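Local coordinates for protein lambda integrase (Enterobacteria phage lambda, PDB 1AE9) that inserts the phage genome into the host chromosome by site-specific recombination and, together with excisionase, cuts the prophage out again, at residues V109-R117 with P128-S136. Residues are numbered along the deposited sequence; the frame is centred on the assembly and turned at random.
Sequences VSRYFMRAR and PPTFHELRS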
loop_
_atom_site.group_PDB
_atom_site.type_symbol
_atom_site.label_atom_id
_atom_site.label_comp_id
_atom_site.label_asym_id
_atom_site.label_seq_id
_atom_site.Cartn_x
_atom_site.Cartn_y
_atom_site.Cartn_z
ATOM N N VAL A 109 -0.620 -9.938 -0.925
ATOM C CA VAL A 109 -0.068 -11.275 -0.739
ATOM C C VAL A 109 0.315 -11.488 0.720
ATOM O O VAL A 109 -0.054 -12.494 1.318
ATOM C CB VAL A 109 1.157 -11.506 -1.651
ATOM C CG1 VAL A 109 1.786 -12.860 -1.367
ATOM C CG2 VAL A 109 0.737 -11.425 -3.110
ATOM N N SER A 110 1.031 -10.525 1.296
ATOM C CA SER A 110 1.452 -10.601 2.694
ATOM C C SER A 110 0.264 -10.694 3.646
ATOM O O SER A 110 0.278 -11.484 4.597
ATOM C CB SER A 110 2.286 -9.374 3.061
ATOM O OG SER A 110 3.464 -9.308 2.275
ATOM N N ARG A 111 -0.763 -9.895 3.366
ATOM C CA ARG A 111 -1.979 -9.834 4.172
ATOM C C ARG A 111 -2.695 -11.180 4.213
ATOM O O ARG A 111 -3.083 -11.656 5.284
ATOM C CB ARG A 111 -2.907 -8.750 3.611
ATOM C CG ARG A 111 -4.026 -8.292 4.528
ATOM C CD ARG A 111 -4.712 -7.045 3.940
ATOM N NE ARG A 111 -3.739 -5.989 3.628
ATOM C CZ ARG A 111 -3.652 -5.330 2.468
ATOM N NH1 ARG A 111 -4.488 -5.589 1.470
ATOM N NH2 ARG A 111 -2.694 -4.421 2.294
ATOM N N TYR A 112 -2.877 -11.800 3.056
ATOM C CA TYR A 112 -3.545 -13.094 3.022
ATOM C C TYR A 112 -2.703 -14.203 3.667
ATOM O O TYR A 112 -3.242 -15.116 4.313
ATOM C CB TYR A 112 -3.978 -13.444 1.594
ATOM C CG TYR A 112 -5.288 -12.781 1.211
ATOM C CD1 TYR A 112 -6.506 -13.409 1.464
ATOM C CD2 TYR A 112 -5.307 -11.517 0.619
ATOM C CE1 TYR A 112 -7.718 -12.799 1.140
ATOM C CE2 TYR A 112 -6.512 -10.893 0.288
ATOM C CZ TYR A 112 -7.713 -11.540 0.552
ATOM O OH TYR A 112 -8.905 -10.935 0.227
ATOM N N PHE A 113 -1.385 -14.111 3.503
ATOM C CA PHE A 113 -0.473 -15.074 4.106
ATOM C C PHE A 113 -0.599 -14.944 5.628
ATOM O O PHE A 113 -0.708 -15.945 6.339
ATOM C CB PHE A 113 0.976 -14.808 3.672
ATOM C CG PHE A 113 1.987 -15.693 4.364
ATOM C CD1 PHE A 113 2.291 -16.948 3.858
ATOM C CD2 PHE A 113 2.609 -15.277 5.536
ATOM C CE1 PHE A 113 3.200 -17.781 4.509
ATOM C CE2 PHE A 113 3.522 -16.107 6.201
ATOM C CZ PHE A 113 3.816 -17.359 5.683
ATOM N N MET A 114 -0.615 -13.707 6.117
ATOM C CA MET A 114 -0.749 -13.443 7.542
ATOM C C MET A 114 -2.033 -14.073 8.100
ATOM O O MET A 114 -2.029 -14.641 9.204
ATOM C CB MET A 114 -0.693 -11.929 7.798
ATOM C CG MET A 114 -1.046 -11.484 9.210
ATOM S SD MET A 114 -2.832 -11.371 9.472
ATOM C CE MET A 114 -3.247 -9.935 8.396
ATOM N N ARG A 115 -3.121 -14.004 7.330
ATOM C CA ARG A 115 -4.389 -14.583 7.764
ATOM C C ARG A 115 -4.324 -16.108 7.825
ATOM O O ARG A 115 -4.846 -16.713 8.766
ATOM C CB ARG A 115 -5.527 -14.127 6.861
ATOM C CG ARG A 115 -5.785 -12.649 6.962
ATOM C CD ARG A 115 -6.747 -12.172 5.897
ATOM N NE ARG A 115 -6.880 -10.719 5.932
ATOM C CZ ARG A 115 -7.534 -10.004 5.027
ATOM N NH1 ARG A 115 -8.124 -10.611 4.001
ATOM N NH2 ARG A 115 -7.587 -8.682 5.141
ATOM N N ALA A 116 -3.697 -16.732 6.829
ATOM C CA ALA A 116 -3.552 -18.188 6.815
ATOM C C ALA A 116 -2.666 -18.598 8.003
ATOM O O ALA A 116 -2.910 -19.609 8.657
ATOM C CB ALA A 116 -2.924 -18.653 5.499
ATOM N N ARG A 117 -1.646 -17.795 8.286
ATOM C CA ARG A 117 -0.741 -18.063 9.398
ATOM C C ARG A 117 -1.526 -18.120 10.704
ATOM O O ARG A 117 -1.334 -19.036 11.510
ATOM C CB ARG A 117 0.327 -16.975 9.482
ATOM C CG ARG A 117 1.428 -17.251 10.479
ATOM C CD ARG A 117 2.275 -16.011 10.669
ATOM N NE ARG A 117 1.535 -14.952 11.360
ATOM C CZ ARG A 117 1.681 -13.649 11.129
ATOM N NH1 ARG A 117 2.534 -13.227 10.206
ATOM N NH2 ARG A 117 1.034 -12.764 11.882
ATOM N N PRO A 128 5.775 -13.155 14.774
ATOM C CA PRO A 128 5.518 -14.215 13.794
ATOM C C PRO A 128 6.129 -13.912 12.425
ATOM O O PRO A 128 6.280 -12.749 12.039
ATOM C CB PRO A 128 3.991 -14.233 13.717
ATOM C CG PRO A 128 3.581 -13.839 15.081
ATOM C CD PRO A 128 4.510 -12.683 15.360
ATOM N N PRO A 129 6.509 -14.958 11.682
ATOM C CA PRO A 129 7.103 -14.781 10.354
ATOM C C PRO A 129 6.071 -14.244 9.360
ATOM O O PRO A 129 4.885 -14.547 9.467
ATOM C CB PRO A 129 7.555 -16.200 9.991
ATOM C CG PRO A 129 6.556 -17.058 10.689
ATOM C CD PRO A 129 6.416 -16.384 12.033
ATOM N N THR A 130 6.525 -13.403 8.439
ATOM C CA THR A 130 5.667 -12.824 7.417
ATOM C C THR A 130 5.938 -13.544 6.097
ATOM O O THR A 130 6.749 -14.477 6.050
ATOM C CB THR A 130 5.955 -11.320 7.242
ATOM O OG1 THR A 130 7.274 -11.139 6.716
ATOM C CG2 THR A 130 5.852 -10.595 8.578
ATOM N N PHE A 131 5.282 -13.116 5.019
ATOM C CA PHE A 131 5.507 -13.748 3.726
ATOM C C PHE A 131 6.985 -13.632 3.348
ATOM O O PHE A 131 7.535 -14.527 2.702
ATOM C CB PHE A 131 4.630 -13.116 2.641
ATOM C CG PHE A 131 4.625 -13.882 1.344
ATOM C CD1 PHE A 131 5.564 -13.609 0.353
ATOM C CD2 PHE A 131 3.679 -14.877 1.111
ATOM C CE1 PHE A 131 5.565 -14.310 -0.849
ATOM C CE2 PHE A 131 3.670 -15.589 -0.097
ATOM C CZ PHE A 131 4.615 -15.304 -1.074
ATOM N N HIS A 132 7.634 -12.545 3.761
ATOM C CA HIS A 132 9.049 -12.369 3.456
ATOM C C HIS A 132 9.913 -13.516 3.996
ATOM O O HIS A 132 10.957 -13.837 3.425
ATOM C CB HIS A 132 9.592 -11.042 3.994
ATOM C CG HIS A 132 11.071 -10.885 3.792
ATOM N ND1 HIS A 132 11.991 -11.114 4.795
ATOM C CD2 HIS A 132 11.796 -10.605 2.679
ATOM C CE1 HIS A 132 13.216 -10.990 4.309
ATOM N NE2 HIS A 132 13.125 -10.682 3.027
ATOM N N GLU A 133 9.486 -14.145 5.083
ATOM C CA GLU A 133 10.271 -15.233 5.649
ATOM C C GLU A 133 10.402 -16.440 4.727
ATOM O O GLU A 133 11.266 -17.300 4.942
ATOM C CB GLU A 133 9.744 -15.626 7.033
ATOM C CG GLU A 133 10.374 -14.812 8.171
ATOM C CD GLU A 133 10.372 -13.304 7.910
ATOM O OE1 GLU A 133 9.298 -12.681 8.015
ATOM O OE2 GLU A 133 11.446 -12.735 7.599
ATOM N N LEU A 134 9.588 -16.479 3.675
ATOM C CA LEU A 134 9.634 -17.576 2.712
ATOM C C LEU A 134 10.919 -17.515 1.878
ATOM O O LEU A 134 11.366 -18.531 1.353
ATOM C CB LEU A 134 8.394 -17.550 1.803
ATOM C CG LEU A 134 7.071 -17.883 2.503
ATOM C CD1 LEU A 134 5.913 -17.698 1.552
ATOM C CD2 LEU A 134 7.109 -19.309 3.016
ATOM N N ARG A 135 11.506 -16.325 1.775
ATOM C CA ARG A 135 12.752 -16.114 1.030
ATOM C C ARG A 135 13.940 -16.702 1.815
ATOM O O ARG A 135 14.829 -17.330 1.239
ATOM C CB ARG A 135 12.947 -14.616 0.765
ATOM C CG ARG A 135 14.196 -14.234 -0.011
ATOM C CD ARG A 135 14.083 -12.786 -0.519
ATOM N NE ARG A 135 15.381 -12.119 -0.655
ATOM C CZ ARG A 135 16.153 -12.143 -1.742
ATOM N NH1 ARG A 135 15.781 -12.803 -2.834
ATOM N NH2 ARG A 135 17.313 -11.487 -1.737
ATOM N N SER A 136 13.932 -16.516 3.135
ATOM C CA SER A 136 14.979 -17.063 4.000
ATOM C C SER A 136 14.833 -18.582 4.018
ATOM O O SER A 136 15.830 -19.303 4.010
ATOM C CB SER A 136 14.841 -16.536 5.431
ATOM O OG SER A 136 14.921 -15.127 5.466
HETATM O O HOH W 1 2.864 -11.769 5.779
HETATM O O HOH W 2 5.838 -10.243 3.813
#
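Phe131 turns the edge of its ring toward the face of Phe113, the planes almost perpendicular (89°) in an offset edge-to-face pair, with Phe113 CD1 3.7 Å from Phe131 CD2. The CA of Phe131 also lies over the Phe113 ring, a CH-pi contact. With CG anti to the backbone N (chi1 175°), Phe113 leaves its helix toward the loop, and Pro129 O meets the ring at its edge. Val109, one helical turn earlier, sets CG1 over one face of Phe131, 3.6 Å from the ring centroid; Leu134 CD1 lies over the opposite face, so compact branched residues sandwich a flat one. Val37 and Leu40 of helix 37-42 enclose Phe131 further.

At the far end, Arg117 is long enough to reach Pro129 O, to which NH1 donates at 2.8 Å from above the carbonyl plane. Pro128 CB rests over the centre of the guanidinium, while NH2 bonds to Ser58 O of a second subunit.

In this catalytic domain of a tyrosine recombinase, helix 106-120 packs against the turn entering helix 133-145; His132 in that turn and Arg135 in the helix are predicted active-site residues. Two waters complete the join: one links Ser110 O to Phe131 N, the other donates to Ser110 OG, which also bonds to Ser106 O, and accepts from His132 N.

Further out, Thr130 and Glu133 form a capping box: Glu133 OE1 accepts from Thr130 N (2.9 Å) on its anti lone pair and from Thr130 OG1, Arg1 adds a salt bridge, and His132 N returns a weak bond to Thr130 OG1. From above the carboxylate plane, His132 ND1 donates to Glu133 OE2 at 3.3 Å, which would restrain the imidazole's rotation.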